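Local atomic coordinates of amidohydrolase 3 domain-containing protein (Pyrococcus horikoshii, PDB entry 3IGH), a protein that is uncharacterised but, as a member of the amidohydrolase family, probably hydrolyses carbon-nitrogen bonds other than peptide bonds. Residues Leu276-Asp282 against Glu373-Arg379; Val360-Ile365 against Tyr384-Leu389. All coordinates share one frame. Residues are numbered along the deposited sequence.

Three of the four segments, 360-365, 373-379 and 384-389, lie between parallel strands 357-360 and 395-397 or at the edge of that excursion; 276-282 comes from the long loop after strand 256-264. Along the chain the segments alternate, so the two contacts cross. Their centres are 18 Å apart and their nearest atoms about 7 Å, without touching. Interaction 2 is wholly buried and apolar across its segments; interaction 1 is partly exposed and mainly polar. Each holds a sulfate, probably from the crystallisation liquor: E377 N and E378 N bind one in interaction 1, H363 NE2 one in interaction 2. A further sulfate, of the same probable origin, lies about 6 Å from the F364 side chain.

Interaction 1 (Leu276-Asp282 against Glu373-Arg379); sequences LSKPYSD and ERVGEER. With SO4 (sulfate ion), chain L.
This contact joins a loop of an amidohydrolase barrel to the C-terminal end of helix 371-375 and the turn after it. Irregular 276-282, extended at L276 and K278-Y280 but turning at S277 and S281-D282, comes closest at S281 and V375 (CA-CA 5.3 Å). The helix stops at G376 (phi 75°), where a CB would clash with S281 OG. E377 N donates to O1 (3.0 Å) and E378 N to O3 (2.8 Å) of a sulfate, probably from the crystallisation liquor. L276 (chi1 m, chi2 t) packs CD1 3.6 Å from R379 NH1. S277 OG (chi1 p) accepts from a water 3.0 Å away, itself accepting from R379 NH1 (3.0 Å). K278 and P279 present carbonyls to the R379 guanidinium near its plane: NH1 to K278 O 3.1 Å, NH2 to P279 O 2.9 Å. Y280 (chi1 m) sets CD2 3.6 Å from R374 O; its OH bonds to A274. S281 N donates to R374 O (2.8 Å), and S281 OG (chi1 m) accepts from R379 NH2 at 3.0 Å. D282 OD2 (chi1 p) salt-bridges R374 NH2 (2.9 Å) and R272. R379 (chi1 m, chi2 t, chi3 m) thus bridges loop and helix end, its NE donating to V375 O at 2.6 Å.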
loop_
_atom_site.group_PDB
_atom_site.type_symbol
_atom_site.label_atom_id
_atom_site.label_comp_id
_atom_site.label_asym_id
_atom_site.label_seq_id
_atom_site.Cartn_x
_atom_site.Cartn_y
_atom_site.Cartn_z
ATOM N N LEU A 276 -5.109 -30.805 -23.259
ATOM C CA LEU A 276 -6.034 -30.852 -24.387
ATOM C C LEU A 276 -7.188 -31.833 -24.121
ATOM O O LEU A 276 -7.043 -32.730 -23.294
ATOM C CB LEU A 276 -5.276 -31.295 -25.652
ATOM C CG LEU A 276 -3.971 -30.587 -26.046
ATOM C CD1 LEU A 276 -3.460 -31.062 -27.403
ATOM C CD2 LEU A 276 -4.169 -29.089 -26.065
ATOM N N SER A 277 -8.313 -31.663 -24.817
ATOM C CA SER A 277 -9.437 -32.595 -24.687
ATOM C C SER A 277 -9.258 -33.878 -25.520
ATOM O O SER A 277 -9.953 -34.872 -25.293
ATOM C CB SER A 277 -10.768 -31.909 -25.008
ATOM O OG SER A 277 -10.719 -31.235 -26.252
ATOM N N LYS A 278 -8.324 -33.851 -26.473
ATOM C CA LYS A 278 -7.956 -35.025 -27.288
ATOM C C LYS A 278 -6.435 -35.054 -27.385
ATOM O O LYS A 278 -5.803 -34.007 -27.232
ATOM C CB LYS A 278 -8.586 -34.940 -28.677
ATOM C CG LYS A 278 -10.041 -35.361 -28.722
ATOM C CD LYS A 278 -10.609 -35.212 -30.123
ATOM C CE LYS A 278 -12.114 -35.441 -30.142
ATOM N NZ LYS A 278 -12.710 -35.041 -31.450
ATOM N N PRO A 279 -5.826 -36.242 -27.606
ATOM C CA PRO A 279 -4.357 -36.289 -27.636
ATOM C C PRO A 279 -3.686 -35.355 -28.656
ATOM O O PRO A 279 -4.340 -34.888 -29.592
ATOM C CB PRO A 279 -4.059 -37.759 -27.958
ATOM C CG PRO A 279 -5.259 -38.494 -27.426
ATOM C CD PRO A 279 -6.407 -37.590 -27.775
ATOM N N TYR A 280 -2.408 -35.063 -28.426
ATOM C CA TYR A 280 -1.601 -34.249 -29.342
ATOM C C TYR A 280 -1.520 -34.907 -30.711
ATOM O O TYR A 280 -1.462 -36.135 -30.814
ATOM C CB TYR A 280 -0.196 -34.039 -28.773
ATOM C CG TYR A 280 -0.137 -32.903 -27.775
ATOM C CD1 TYR A 280 -0.532 -33.088 -26.447
ATOM C CD2 TYR A 280 0.289 -31.635 -28.166
ATOM C CE1 TYR A 280 -0.489 -32.038 -25.527
ATOM C CE2 TYR A 280 0.339 -30.573 -27.255
ATOM C CZ TYR A 280 -0.060 -30.788 -25.941
ATOM O OH TYR A 280 -0.019 -29.756 -25.046
ATOM N N SER A 281 -1.545 -34.090 -31.757
ATOM C CA SER A 281 -1.513 -34.607 -33.123
ATOM C C SER A 281 -0.165 -35.216 -33.502
ATOM O O SER A 281 -0.112 -36.138 -34.313
ATOM C CB SER A 281 -1.937 -33.528 -34.107
ATOM O OG SER A 281 -3.265 -33.134 -33.830
ATOM N N ASP A 282 0.913 -34.728 -32.895
ATOM C CA ASP A 282 2.252 -35.276 -33.153
ATOM C C ASP A 282 2.791 -36.136 -32.008
ATOM O O ASP A 282 3.963 -36.522 -32.013
ATOM C CB ASP A 282 3.245 -34.157 -33.509
ATOM C CG ASP A 282 3.398 -33.110 -32.401
ATOM O OD1 ASP A 282 2.648 -33.143 -31.395
ATOM O OD2 ASP A 282 4.283 -32.239 -32.543
ATOM N N GLU A 373 1.559 -28.573 -35.956
ATOM C CA GLU A 373 1.959 -29.964 -35.713
ATOM C C GLU A 373 1.418 -30.490 -34.376
ATOM O O GLU A 373 0.978 -31.637 -34.292
ATOM C CB GLU A 373 3.475 -30.140 -35.766
ATOM C CG GLU A 373 4.035 -30.214 -37.183
ATOM C CD GLU A 373 4.007 -28.867 -37.860
ATOM O OE1 GLU A 373 3.341 -28.746 -38.910
ATOM O OE2 GLU A 373 4.616 -27.925 -37.307
ATOM N N ARG A 374 1.456 -29.646 -33.342
ATOM C CA ARG A 374 0.913 -30.016 -32.022
ATOM C C ARG A 374 -0.589 -30.314 -32.034
ATOM O O ARG A 374 -1.031 -31.315 -31.456
ATOM C CB ARG A 374 1.188 -28.924 -30.983
ATOM C CG ARG A 374 2.659 -28.658 -30.681
ATOM C CD ARG A 374 3.371 -29.855 -30.055
ATOM N NE ARG A 374 4.725 -29.493 -29.618
ATOM C CZ ARG A 374 5.795 -29.471 -30.413
ATOM N NH1 ARG A 374 6.975 -29.117 -29.923
ATOM N NH2 ARG A 374 5.689 -29.799 -31.701
ATOM N N VAL A 375 -1.368 -29.446 -32.672
ATOM C CA VAL A 375 -2.825 -29.510 -32.561
ATOM C C VAL A 375 -3.542 -30.035 -33.798
ATOM O O VAL A 375 -4.732 -30.369 -33.729
ATOM C CB VAL A 375 -3.454 -28.147 -32.108
ATOM C CG1 VAL A 375 -2.771 -27.630 -30.842
ATOM C CG2 VAL A 375 -3.412 -27.095 -33.234
ATOM N N GLY A 376 -2.838 -30.110 -34.928
ATOM C CA GLY A 376 -3.459 -30.595 -36.169
ATOM C C GLY A 376 -4.388 -29.592 -36.831
ATOM O O GLY A 376 -4.792 -28.594 -36.215
ATOM N N GLU A 377 -4.757 -29.871 -38.064
ATOM C CA GLU A 377 -5.624 -28.993 -38.808
ATOM C C GLU A 377 -7.016 -28.849 -38.308
ATOM O O GLU A 377 -7.640 -27.852 -38.459
ATOM C CB GLU A 377 -5.688 -29.371 -40.271
ATOM C CG GLU A 377 -5.558 -28.197 -41.174
ATOM C CD GLU A 377 -4.173 -28.092 -41.727
ATOM O OE1 GLU A 377 -3.264 -28.669 -41.120
ATOM O OE2 GLU A 377 -3.986 -27.480 -42.789
ATOM N N GLU A 378 -7.503 -29.907 -37.716
ATOM C CA GLU A 378 -8.856 -29.907 -37.163
ATOM C C GLU A 378 -9.044 -28.990 -35.950
ATOM O O GLU A 378 -10.176 -28.642 -35.613
ATOM C CB GLU A 378 -9.317 -31.334 -36.841
ATOM C CG GLU A 378 -9.468 -32.243 -38.072
ATOM C CD GLU A 378 -10.243 -31.588 -39.212
ATOM O OE1 GLU A 378 -11.470 -31.385 -39.067
ATOM O OE2 GLU A 378 -9.622 -31.280 -40.254
ATOM N N ARG A 379 -7.942 -28.592 -35.313
ATOM C CA ARG A 379 -7.991 -27.688 -34.155
ATOM C C ARG A 379 -7.375 -26.318 -34.436
ATOM O O ARG A 379 -7.339 -25.463 -33.556
ATOM C CB ARG A 379 -7.314 -28.331 -32.945
ATOM C CG ARG A 379 -8.050 -29.552 -32.424
ATOM C CD ARG A 379 -7.351 -30.145 -31.230
ATOM N NE ARG A 379 -6.182 -30.934 -31.608
ATOM C CZ ARG A 379 -5.614 -31.837 -30.823
ATOM N NH1 ARG A 379 -6.107 -32.079 -29.609
ATOM N NH2 ARG A 379 -4.562 -32.508 -31.254
HETATM S S SO4 L . -5.464 -33.314 -38.340
HETATM O O1 SO4 L . -4.256 -32.718 -38.906
HETATM O O2 SO4 L . -5.099 -34.473 -37.529
HETATM O O3 SO4 L . -6.147 -32.348 -37.493
HETATM O O4 SO4 L . -6.362 -33.718 -39.416
HETATM O O HOH W 1 -8.174 -30.866 -27.882
#

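Interaction 2 (Val360-Ile365 against Tyr384-Leu389); sequences VQPHFI and YRFKDL. With SO4 (sulfate ion), chain E.
Y384 opens the second segment in a left-handed backbone conformation (phi/psi 42/53°), its CA 7.5 Å from that of P362. Its CB is directed at 360-365, and with chi1 m the ring lies against F364 and I365: CZ is 3.6 Å from F364 CB, CD2 3.9 Å from I365 CG1. Y384 OH comes to 3.3 Å of F364 CB and is hydrogen-bonded to D368. R385, centre of an inverse gamma turn and N-cap of helix 386-392, does not reach the other segment but makes salt bridges to D388 (R385 NE to D388 OD2 2.9 Å) and D345. F386 (chi1 m) buries the largest area, 91 Å² of the 336 Å². Its CA is 8.0 Å from V360 CA, and its ring enters a pocket formed by V360 CB (3.6 Å from CE2), P362 CB (3.7 Å from CE1) and I365 CD1 (3.7 Å from CE1). The pocket follows from the partner's bend: extended V360 ends its strand, then a type I turn, Q361 to F364 (F364 N to Q361 O 3.0 Å), leads into helix 364-367. On that turn H363 points its CB away from 384-389; its NE2 donates to O4 of a sulfate, probably from the crystallisation liquor, at 2.9 Å (O3 3.3 Å, weak), and ND1 bonds to E404. One helical turn past F386, L389 (chi1 m, chi2 t) adds a looser contact, CD1 to V360 CG1 4.5 Å. No hydrogen bond crosses the segments. This is the apolar junction of a beta-alpha-beta crossover: strand 357-360 and helix 386-392, which leads into parallel neighbour 395-397, meet as in a TIM-barrel amidohydrolase.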
loop_
_atom_site.group_PDB
_atom_site.type_symbol
_atom_site.label_atom_id
_atom_site.label_comp_id
_atom_site.label_asym_id
_atom_site.label_seq_id
_atom_site.Cartn_x
_atom_site.Cartn_y
_atom_site.Cartn_z
ATOM N N VAL A 360 -3.767 -11.977 -23.726
ATOM C CA VAL A 360 -3.207 -12.817 -24.783
ATOM C C VAL A 360 -1.864 -12.277 -25.257
ATOM O O VAL A 360 -1.541 -11.110 -25.030
ATOM C CB VAL A 360 -4.174 -12.959 -25.993
ATOM C CG1 VAL A 360 -5.462 -13.683 -25.584
ATOM C CG2 VAL A 360 -4.480 -11.614 -26.639
ATOM N N GLN A 361 -1.091 -13.128 -25.925
ATOM C CA GLN A 361 0.266 -12.767 -26.332
ATOM C C GLN A 361 0.460 -13.003 -27.835
ATOM O O GLN A 361 0.935 -14.065 -28.234
ATOM C CB GLN A 361 1.298 -13.572 -25.532
ATOM C CG GLN A 361 1.327 -13.330 -24.013
ATOM C CD GLN A 361 0.207 -14.046 -23.283
ATOM O OE1 GLN A 361 -0.155 -15.168 -23.633
ATOM N NE2 GLN A 361 -0.368 -13.386 -22.280
ATOM N N PRO A 362 0.053 -12.032 -28.672
ATOM C CA PRO A 362 0.103 -12.201 -30.139
ATOM C C PRO A 362 1.446 -12.605 -30.756
ATOM O O PRO A 362 1.448 -13.315 -31.757
ATOM C CB PRO A 362 -0.375 -10.844 -30.666
ATOM C CG PRO A 362 -1.287 -10.345 -29.568
ATOM C CD PRO A 362 -0.577 -10.750 -28.299
ATOM N N HIS A 363 2.568 -12.207 -30.161
ATOM C CA HIS A 363 3.870 -12.601 -30.704
ATOM C C HIS A 363 4.168 -14.110 -30.639
ATOM O O HIS A 363 5.064 -14.592 -31.338
ATOM C CB HIS A 363 5.016 -11.756 -30.133
ATOM C CG HIS A 363 6.226 -11.722 -31.017
ATOM N ND1 HIS A 363 7.273 -12.603 -30.873
ATOM C CD2 HIS A 363 6.532 -10.943 -32.081
ATOM C CE1 HIS A 363 8.187 -12.354 -31.794
ATOM N NE2 HIS A 363 7.760 -11.354 -32.542
ATOM N N PHE A 364 3.402 -14.857 -29.832
ATOM C CA PHE A 364 3.469 -16.329 -29.836
ATOM C C PHE A 364 3.154 -16.938 -31.213
ATOM O O PHE A 364 3.655 -18.006 -31.529
ATOM C CB PHE A 364 2.529 -16.949 -28.788
ATOM C CG PHE A 364 3.108 -17.018 -27.384
ATOM C CD1 PHE A 364 3.464 -15.868 -26.689
ATOM C CD2 PHE A 364 3.274 -18.249 -26.752
ATOM C CE1 PHE A 364 3.978 -15.943 -25.376
ATOM C CE2 PHE A 364 3.793 -18.331 -25.458
ATOM C CZ PHE A 364 4.142 -17.173 -24.770
ATOM N N ILE A 365 2.307 -16.276 -32.006
ATOM C CA ILE A 365 2.066 -16.666 -33.409
ATOM C C ILE A 365 3.389 -16.809 -34.178
ATOM O O ILE A 365 3.594 -17.780 -34.914
ATOM C CB ILE A 365 1.155 -15.638 -34.133
ATOM C CG1 ILE A 365 -0.272 -15.696 -33.577
ATOM C CG2 ILE A 365 1.139 -15.858 -35.662
ATOM C CD1 ILE A 365 -1.091 -14.489 -33.929
ATOM N N TYR A 384 -5.159 -19.125 -31.062
ATOM C CA TYR A 384 -4.940 -17.670 -30.945
ATOM C C TYR A 384 -6.000 -16.861 -31.685
ATOM O O TYR A 384 -5.688 -16.004 -32.531
ATOM C CB TYR A 384 -3.533 -17.293 -31.425
ATOM C CG TYR A 384 -2.415 -17.937 -30.622
ATOM C CD1 TYR A 384 -2.384 -17.860 -29.221
ATOM C CD2 TYR A 384 -1.374 -18.595 -31.263
ATOM C CE1 TYR A 384 -1.344 -18.462 -28.498
ATOM C CE2 TYR A 384 -0.356 -19.189 -30.556
ATOM C CZ TYR A 384 -0.342 -19.127 -29.180
ATOM O OH TYR A 384 0.691 -19.726 -28.501
ATOM N N ARG A 385 -7.257 -17.160 -31.383
ATOM C CA ARG A 385 -8.378 -16.631 -32.169
ATOM C C ARG A 385 -8.823 -15.262 -31.674
ATOM O O ARG A 385 -9.950 -15.078 -31.201
ATOM C CB ARG A 385 -9.530 -17.657 -32.267
ATOM C CG ARG A 385 -10.107 -18.159 -30.941
ATOM C CD ARG A 385 -10.984 -19.397 -31.117
ATOM N NE ARG A 385 -12.065 -19.232 -32.088
ATOM C CZ ARG A 385 -13.018 -20.138 -32.324
ATOM N NH1 ARG A 385 -13.045 -21.286 -31.656
ATOM N NH2 ARG A 385 -13.952 -19.894 -33.232
ATOM N N PHE A 386 -7.933 -14.283 -31.838
ATOM C CA PHE A 386 -8.066 -12.988 -31.158
ATOM C C PHE A 386 -9.287 -12.174 -31.575
ATOM O O PHE A 386 -9.892 -11.505 -30.741
ATOM C CB PHE A 386 -6.802 -12.141 -31.327
ATOM C CG PHE A 386 -5.541 -12.816 -30.863
ATOM C CD1 PHE A 386 -4.355 -12.633 -31.569
ATOM C CD2 PHE A 386 -5.528 -13.632 -29.730
ATOM C CE1 PHE A 386 -3.181 -13.242 -31.155
ATOM C CE2 PHE A 386 -4.351 -14.257 -29.321
ATOM C CZ PHE A 386 -3.174 -14.048 -30.026
ATOM N N LYS A 387 -9.633 -12.230 -32.861
ATOM C CA LYS A 387 -10.816 -11.546 -33.361
ATOM C C LYS A 387 -12.091 -12.117 -32.735
ATOM O O LYS A 387 -12.926 -11.355 -32.255
ATOM C CB LYS A 387 -10.879 -11.567 -34.895
ATOM C CG LYS A 387 -11.956 -10.628 -35.459
ATOM C CD LYS A 387 -11.947 -10.567 -36.982
ATOM C CE LYS A 387 -12.770 -9.383 -37.487
ATOM N NZ LYS A 387 -12.763 -9.278 -38.975
ATOM N N ASP A 388 -12.209 -13.447 -32.706
ATOM C CA ASP A 388 -13.316 -14.119 -32.010
ATOM C C ASP A 388 -13.386 -13.789 -30.513
ATOM O O ASP A 388 -14.467 -13.554 -29.982
ATOM C CB ASP A 388 -13.234 -15.642 -32.182
ATOM C CG ASP A 388 -13.370 -16.075 -33.630
ATOM O OD1 ASP A 388 -13.964 -15.315 -34.422
ATOM O OD2 ASP A 388 -12.875 -17.174 -33.971
ATOM N N LEU A 389 -12.237 -13.786 -29.838
ATOM C CA LEU A 389 -12.188 -13.541 -28.390
ATOM C C LEU A 389 -12.554 -12.098 -28.008
ATOM O O LEU A 389 -13.222 -11.868 -26.987
ATOM C CB LEU A 389 -10.810 -13.915 -27.830
ATOM C CG LEU A 389 -10.428 -15.398 -27.926
ATOM C CD1 LEU A 389 -8.952 -15.638 -27.599
ATOM C CD2 LEU A 389 -11.332 -16.264 -27.035
HETATM S S SO4 E . 9.710 -10.420 -35.461
HETATM O O1 SO4 E . 10.735 -9.430 -35.774
HETATM O O2 SO4 E . 9.200 -11.008 -36.698
HETATM O O3 SO4 E . 10.275 -11.453 -34.600
HETATM O O4 SO4 E . 8.602 -9.773 -34.768
#